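Local coordinates for TRNA threonylcarbamoyladenosine dehydratase (Escherichia coli, PDB 4D79), which catalyses the ATP-dependent dehydration of N6-threonylcarbamoyladenosine at position 37 of tRNAs to its cyclic form and can accept sulfur from the cysteine desulfurase CsdA in vitro, at the interface of chains A and B. Numbering follows the deposited sequence. Chains: chain A/B, TRNA threonylcarbamoyladenosine dehydratase.

Contact 1: the interface of chains A and B. Residues chain A 20, 48, 51-52, 250, 253-254, 257; chain B 241-243.
B:Met243, in the first turn of helix 242-266, plugs a pocket of chain A at the homodimer interface of this HesA/MoeB/ThiF (MoeB/E1-like) enzyme. The pocket is lined by A:Ala48 of helix 42-51, by A:Thr52 just beyond it, by A:Tyr20, and by A:Phe250, A:Val253, A:Ser254 and A:Leu257 along one side of the equivalent helix of chain A. The apolar contacts centre on the methionine thioether. Bends at chi2 (80°) and chi3 (70°) fold the chain into a hook, which turns the terminal methyl toward A:Tyr20 and lays the sulfur against A:Ala48, whose CB is 3.7 Å from B:Met243 SD. A:Val253 CG1 meets the same sulfur with its side chain at about a right angle to the methionine, and A:Leu257 CD1 touches the methyl CE at 3.9 Å. Farther back, A:Phe250 turns its ring carbon CZ to the B:Thr242 methyl CG2, 4.0 Å away.

Polar atoms also border the methionine. The hydroxyl A:Thr52 OG1 points tip to tip at B:Met243 SD, 3.4 Å away, while its own hydrogen bond goes back to the carbonyl A:Ala48 O at 2.8 Å, with the donor tilted 30° from the carbonyl plane. A:Tyr20 OH touches both the methionine methyl CE and B:Ala241 CB, and A:Ser254 OG lies against B:Met243 CB and CG.

No direct hydrogen bond crosses this patch; a water takes that role. It is 2.7 Å from A:Thr52 OG1 and 2.9 Å from the backbone B:Thr242 N at the start of its helix, with a weaker contact to A:Arg51 O. Beside it, B:Thr242 OG1 packs against the aliphatic A:Arg51 CB and CD.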
ATOM      1  N   TYR A  20     -18.326   0.015  -1.272  1.00 22.46           N
ATOM      2  CA  TYR A  20     -18.830   0.248   0.075  1.00 25.40           C
ATOM      3  C   TYR A  20     -20.292   0.632   0.126  1.00 21.29           C
ATOM      4  O   TYR A  20     -20.881   0.540   1.202  1.00 23.95           O
ATOM      5  CB  TYR A  20     -18.041   1.360   0.768  1.00 20.30           C
ATOM      6  CG  TYR A  20     -16.592   1.049   0.952  1.00 19.35           C
ATOM      7  CD1 TYR A  20     -16.154   0.227   1.985  1.00 18.89           C
ATOM      8  CD2 TYR A  20     -15.650   1.595   0.103  1.00 18.80           C
ATOM      9  CE1 TYR A  20     -14.785  -0.041   2.154  1.00 22.28           C
ATOM     10  CE2 TYR A  20     -14.334   1.345   0.257  1.00 18.28           C
ATOM     11  CZ  TYR A  20     -13.885   0.521   1.258  1.00 23.66           C
ATOM     12  OH  TYR A  20     -12.513   0.328   1.352  1.00 23.39           O
ATOM     13  N   ALA A  48      -4.496   7.014   1.113  1.00 16.28           N
ATOM     14  CA  ALA A  48      -5.635   6.115   1.043  1.00 18.14           C
ATOM     15  C   ALA A  48      -6.934   6.832   1.413  1.00 18.77           C
ATOM     16  O   ALA A  48      -7.977   6.615   0.777  1.00 18.78           O
ATOM     17  CB  ALA A  48      -5.396   4.919   1.960  1.00 20.52           C
ATOM     18  N   ARG A  51      -8.042   8.815  -1.546  1.00 19.68           N
ATOM     19  CA  ARG A  51      -8.487   7.974  -2.648  1.00 20.88           C
ATOM     20  C   ARG A  51      -9.739   7.169  -2.315  1.00 19.42           C
ATOM     21  O   ARG A  51     -10.248   6.467  -3.191  1.00 21.07           O
ATOM     22  CB  ARG A  51      -7.355   7.027  -3.099  1.00 17.42           C
ATOM     23  CG  ARG A  51      -6.169   7.782  -3.733  1.00 16.37           C
ATOM     24  CD  ARG A  51      -5.231   6.917  -4.623  1.00 18.66           C
ATOM     25  NE  ARG A  51      -4.112   7.701  -5.170  1.00 21.75           N
ATOM     26  CZ  ARG A  51      -4.209   8.504  -6.220  1.00 18.79           C
ATOM     27  NH1 ARG A  51      -5.354   8.578  -6.874  1.00 19.22           N
ATOM     28  NH2 ARG A  51      -3.160   9.195  -6.652  1.00 21.21           N
ATOM     29  N   THR A  52     -10.249   7.255  -1.088  1.00 20.71           N
ATOM     30  CA  THR A  52     -11.503   6.615  -0.726  1.00 17.64           C
ATOM     31  C   THR A  52     -12.613   7.633  -0.455  1.00 21.64           C
ATOM     32  O   THR A  52     -13.558   7.329   0.262  1.00 22.60           O
ATOM     33  CB  THR A  52     -11.281   5.680   0.459  1.00 18.25           C
ATOM     34  OG1 THR A  52     -10.091   4.936   0.245  1.00 19.32           O
ATOM     35  CG2 THR A  52     -12.432   4.657   0.598  1.00 24.81           C
ATOM     36  N   PHE A 250      -2.447   1.476   5.366  1.00 15.24           N
ATOM     37  CA  PHE A 250      -3.633   1.020   4.658  1.00 17.88           C
ATOM     38  C   PHE A 250      -4.538   0.188   5.560  1.00 15.42           C
ATOM     39  O   PHE A 250      -5.767   0.316   5.504  1.00 17.77           O
ATOM     40  CB  PHE A 250      -3.238   0.200   3.426  1.00 16.96           C
ATOM     41  CG  PHE A 250      -2.566   0.988   2.323  1.00 17.90           C
ATOM     42  CD1 PHE A 250      -2.729   2.369   2.192  1.00 18.59           C
ATOM     43  CD2 PHE A 250      -1.783   0.329   1.390  1.00 21.60           C
ATOM     44  CE1 PHE A 250      -2.110   3.056   1.168  1.00 21.62           C
ATOM     45  CE2 PHE A 250      -1.161   1.014   0.371  1.00 21.01           C
ATOM     46  CZ  PHE A 250      -1.341   2.376   0.247  1.00 20.72           C
ATOM     47  N   VAL A 253      -6.402   2.596   7.916  1.00 18.62           N
ATOM     48  CA  VAL A 253      -7.520   3.253   7.243  1.00 18.81           C
ATOM     49  C   VAL A 253      -8.687   2.280   7.041  1.00 19.18           C
ATOM     50  O   VAL A 253      -9.831   2.612   7.343  1.00 19.13           O
ATOM     51  CB  VAL A 253      -7.046   3.872   5.916  1.00 21.46           C
ATOM     52  CG1 VAL A 253      -8.193   4.355   5.085  1.00 20.99           C
ATOM     53  CG2 VAL A 253      -6.090   5.010   6.183  1.00 20.15           C
ATOM     54  N   SER A 254      -8.417   1.076   6.533  0.68 21.46           N
ATOM     55  CA  SER A 254      -9.496   0.106   6.349  0.68 23.19           C
ATOM     56  C   SER A 254     -10.200  -0.206   7.669  0.68 21.69           C
ATOM     57  O   SER A 254     -11.429  -0.385   7.704  0.68 15.23           O
ATOM     58  CB  SER A 254      -8.958  -1.168   5.709  0.68 21.33           C
ATOM     59  OG  SER A 254      -8.763  -0.988   4.317  0.68 15.53           O
ATOM     60  N   LEU A 257     -12.515   2.761   8.552  1.00 19.21           N
ATOM     61  CA  LEU A 257     -13.709   2.812   7.722  1.00 22.75           C
ATOM     62  C   LEU A 257     -14.688   1.726   8.120  1.00 22.99           C
ATOM     63  O   LEU A 257     -15.901   1.954   8.150  1.00 22.88           O
ATOM     64  CB  LEU A 257     -13.342   2.707   6.250  1.00 22.73           C
ATOM     65  CG  LEU A 257     -12.454   3.804   5.673  1.00 23.70           C
ATOM     66  CD1 LEU A 257     -12.323   3.669   4.203  1.00 25.90           C
ATOM     67  CD2 LEU A 257     -12.954   5.166   6.003  1.00 28.02           C
TER
ATOM     68  N   ALA B 241     -10.703  -0.596  -3.706  1.00 19.40           N
ATOM     69  CA  ALA B 241     -10.122   0.394  -2.800  1.00 23.89           C
ATOM     70  C   ALA B 241      -8.598   0.323  -2.834  1.00 21.88           C
ATOM     71  O   ALA B 241      -8.024  -0.766  -2.883  1.00 19.19           O
ATOM     72  CB  ALA B 241     -10.623   0.195  -1.374  1.00 20.12           C
ATOM     73  N   THR B 242      -7.960   1.500  -2.757  1.00 17.61           N
ATOM     74  CA  THR B 242      -6.502   1.598  -2.684  1.00 17.19           C
ATOM     75  C   THR B 242      -5.928   0.655  -1.639  1.00 16.58           C
ATOM     76  O   THR B 242      -4.918  -0.020  -1.882  1.00 15.75           O
ATOM     77  CB  THR B 242      -6.086   3.041  -2.363  1.00 17.69           C
ATOM     78  OG1 THR B 242      -6.320   3.842  -3.527  1.00 22.29           O
ATOM     79  CG2 THR B 242      -4.583   3.104  -1.987  1.00 20.81           C
ATOM     80  N   MET B 243      -6.547   0.620  -0.448  1.00 17.87           N
ATOM     81  CA  MET B 243      -5.963  -0.120   0.662  1.00 21.22           C
ATOM     82  C   MET B 243      -5.772  -1.586   0.319  1.00 18.00           C
ATOM     83  O   MET B 243      -4.851  -2.222   0.843  1.00 17.54           O
ATOM     84  CB  MET B 243      -6.844   0.011   1.918  1.00 18.21           C
ATOM     85  CG  MET B 243      -6.945   1.426   2.460  1.00 16.54           C
ATOM     86  SD  MET B 243      -8.128   2.466   1.582  1.00 19.68           S
ATOM     87  CE  MET B 243      -9.665   1.696   2.116  1.00 24.63           C
TER
HETATM   88  O   HOH W   1      -9.748   3.704  -2.126  1.00 17.52           O

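Contact 2: the interface of chains A and B. Residues chain A 157-159, 239-241, 243; chain B 15-16, 19-20.
This is a helix-end-against-loop patch of the two-fold homodimer interface, where the end of helix 7-20 of chain B docks on two loop segments of chain A, residues 157-159 and 239-241, and joins the subunits mainly by apolar packing and water bridges. B:Leu19 enters between the two segments. Its CG, anti to the backbone N (chi1 -180°), carries the branch between them: CD1 reaches A:Ile159 CG2 at 3.6 Å and the backbone of A:Gly157 and A:Gln158, while CD2 lies between the backbone carbon A:Ala240 C, at 3.5 Å, and A:Gln158 O. A:Ile159 meets the leucine obliquely with its CG2 branch, and the same methyl lies over one face of the neighbouring B:Tyr20 ring, 3.7 Å from CE1, on the side where B:Leu19 CG also sits, offset toward the rim.

At the far end of that ring the phenol hydroxyl meets A:Ala241 and A:Met243, as in the symmetry twin. The phenol oxygen is bridged to A:Ile159 O by a water in the plane of the ring, 2.7 Å from B:Tyr20 OH and 2.6 Å from the carbonyl oxygen. A phenylalanine in place of B:Tyr20 would probably leave this water without its phenol partner, break the bridge to A:Ile159 O and lose the hydroxyl's contact with A:Ala241 CB and A:Met243 CE.

A second water connects the B:Thr16 hydroxyl OG1, 2.7 Å away, to A:Ala240 O. Nearby, A:Ala240 N gives a weak hydrogen bond to B:Gly15 O at 3.4 Å. Together these contacts tie the end of the N-terminal helix of one subunit to the loop that leads into helix 242-266 of the other, helping to hold the dimer together.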
ATOM      1  N   GLY A 157      11.946  -2.628  10.639  1.00 22.67           N
ATOM      2  CA  GLY A 157      12.578  -3.897  10.898  1.00 20.93           C
ATOM      3  C   GLY A 157      11.743  -5.084  10.519  1.00 22.21           C
ATOM      4  O   GLY A 157      11.968  -6.182  11.027  1.00 27.44           O
ATOM      5  N   GLN A 158      10.816  -4.911   9.579  1.00 22.80           N
ATOM      6  CA  GLN A 158       9.900  -5.977   9.186  1.00 25.03           C
ATOM      7  C   GLN A 158       9.798  -6.037   7.675  1.00 19.25           C
ATOM      8  O   GLN A 158       9.796  -5.001   7.000  1.00 18.39           O
ATOM      9  CB  GLN A 158       8.528  -5.723   9.836  1.00 25.35           C
ATOM     10  CG  GLN A 158       8.615  -5.980  11.340  1.00 29.01           C
ATOM     11  CD  GLN A 158       7.510  -5.363  12.120  1.00 27.59           C
ATOM     12  OE1 GLN A 158       6.746  -6.060  12.774  1.00 34.30           O
ATOM     13  NE2 GLN A 158       7.412  -4.042  12.069  1.00 47.90           N
ATOM     14  N   ILE A 159       9.710  -7.255   7.136  1.00 22.46           N
ATOM     15  CA  ILE A 159       9.661  -7.427   5.690  1.00 17.72           C
ATOM     16  C   ILE A 159       8.376  -8.054   5.177  1.00 19.89           C
ATOM     17  O   ILE A 159       8.209  -8.106   3.958  1.00 21.67           O
ATOM     18  CB  ILE A 159      10.863  -8.239   5.171  1.00 17.82           C
ATOM     19  CG1 ILE A 159      10.803  -9.687   5.675  1.00 20.71           C
ATOM     20  CG2 ILE A 159      12.186  -7.576   5.600  1.00 21.35           C
ATOM     21  CD1 ILE A 159      11.775 -10.622   4.922  1.00 28.07           C
ATOM     22  N   GLY A 239      15.849  -0.663   9.695  1.00 22.53           N
ATOM     23  CA  GLY A 239      15.478  -0.386   8.332  1.00 20.39           C
ATOM     24  C   GLY A 239      13.977  -0.448   8.169  1.00 19.21           C
ATOM     25  O   GLY A 239      13.242  -0.659   9.132  1.00 19.92           O
ATOM     26  N   ALA A 240      13.518  -0.192   6.944  1.00 21.26           N
ATOM     27  CA  ALA A 240      12.082  -0.241   6.640  1.00 17.20           C
ATOM     28  C   ALA A 240      11.886  -0.450   5.140  1.00 17.31           C
ATOM     29  O   ALA A 240      12.775  -0.167   4.331  1.00 18.54           O
ATOM     30  CB  ALA A 240      11.346   1.020   7.104  1.00 21.86           C
ATOM     31  N   ALA A 241      10.695  -0.916   4.778  1.00 16.19           N
ATOM     32  CA  ALA A 241      10.292  -1.050   3.381  1.00 18.79           C
ATOM     33  C   ALA A 241       8.895  -0.479   3.184  1.00 18.85           C
ATOM     34  O   ALA A 241       8.026  -0.668   4.020  1.00 17.10           O
ATOM     35  CB  ALA A 241      10.293  -2.499   2.915  1.00 18.40           C
ATOM     36  N   MET A 243       6.635  -1.612   1.333  1.00 14.12           N
ATOM     37  CA  MET A 243       5.601  -2.646   1.265  1.00 19.48           C
ATOM     38  C   MET A 243       5.009  -2.936   2.638  1.00 24.45           C
ATOM     39  O   MET A 243       3.845  -3.342   2.733  1.00 18.97           O
ATOM     40  CB  MET A 243       6.155  -3.929   0.674  1.00 15.28           C
ATOM     41  CG  MET A 243       6.628  -3.822  -0.762  1.00 18.79           C
ATOM     42  SD  MET A 243       8.301  -3.115  -0.964  1.00 16.45           S
ATOM     43  CE  MET A 243       9.357  -4.391  -0.326  1.00 18.18           C
TER
ATOM     44  N   GLY B  15      17.922   2.674   4.390  1.00 20.63           N
ATOM     45  CA  GLY B  15      16.969   1.872   5.140  1.00 22.78           C
ATOM     46  C   GLY B  15      16.693   0.512   4.514  1.00 17.12           C
ATOM     47  O   GLY B  15      16.401  -0.453   5.226  1.00 19.84           O
ATOM     48  N   THR B  16      16.795   0.411   3.183  1.00 19.65           N
ATOM     49  CA  THR B  16      16.729  -0.883   2.493  1.00 19.82           C
ATOM     50  C   THR B  16      17.890  -1.793   2.882  1.00 15.69           C
ATOM     51  O   THR B  16      17.696  -2.959   3.239  1.00 21.17           O
ATOM     52  CB  THR B  16      16.720  -0.625   0.990  1.00 18.44           C
ATOM     53  OG1 THR B  16      15.711   0.356   0.714  1.00 19.41           O
ATOM     54  CG2 THR B  16      16.451  -1.884   0.204  1.00 19.59           C
ATOM     55  N   LEU B  19      17.541  -3.154   6.387  1.00 18.92           N
ATOM     56  CA  LEU B  19      16.489  -4.143   6.539  1.00 15.34           C
ATOM     57  C   LEU B  19      16.834  -5.474   5.866  1.00 16.51           C
ATOM     58  O   LEU B  19      16.772  -6.524   6.503  1.00 22.73           O
ATOM     59  CB  LEU B  19      15.199  -3.573   5.954  1.00 21.54           C
ATOM     60  CG  LEU B  19      13.981  -4.503   6.047  1.00 20.97           C
ATOM     61  CD1 LEU B  19      13.641  -4.892   7.465  1.00 19.71           C
ATOM     62  CD2 LEU B  19      12.795  -3.849   5.370  1.00 22.92           C
ATOM     63  N   TYR B  20      17.228  -5.439   4.605  1.00 18.41           N
ATOM     64  CA  TYR B  20      17.478  -6.651   3.825  1.00 20.01           C
ATOM     65  C   TYR B  20      18.939  -7.065   3.796  1.00 18.01           C
ATOM     66  O   TYR B  20      19.236  -8.205   3.425  1.00 19.84           O
ATOM     67  CB  TYR B  20      17.000  -6.451   2.390  1.00 19.74           C
ATOM     68  CG  TYR B  20      15.510  -6.196   2.249  1.00 16.82           C
ATOM     69  CD1 TYR B  20      14.604  -7.241   2.248  1.00 23.18           C
ATOM     70  CD2 TYR B  20      15.040  -4.898   2.057  1.00 20.08           C
ATOM     71  CE1 TYR B  20      13.245  -6.997   2.081  1.00 17.60           C
ATOM     72  CE2 TYR B  20      13.736  -4.641   1.900  1.00 22.09           C
ATOM     73  CZ  TYR B  20      12.827  -5.690   1.912  1.00 22.28           C
ATOM     74  OH  TYR B  20      11.507  -5.385   1.756  1.00 25.18           O
TER
HETATM   75  O   HOH W   2      13.317  -0.541   1.643  1.00 18.13           O
HETATM   76  O   HOH W   3       9.546  -7.202   1.870  1.00 21.15           O

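The C-alpha centres of contact 1 and contact 2 lie about 23 Å apart in one two-fold symmetric interface, and each patch has its twin with the chains exchanged. Tyr20, Ala241 and Met243 occur in both, with chain roles reversed: contact 1 includes A:Tyr20 with B:Ala241 and B:Met243, whereas contact 2 includes B:Tyr20 with A:Ala241 and A:Met243. Helix 7-20 and the start of helix 242-266 are therefore common elements. Through this cluster the methionine pocket of contact 1 adjoins the site that receives Leu19 in the twin of contact 2, and vice versa, so each side of the axis probably forms one continuous zone.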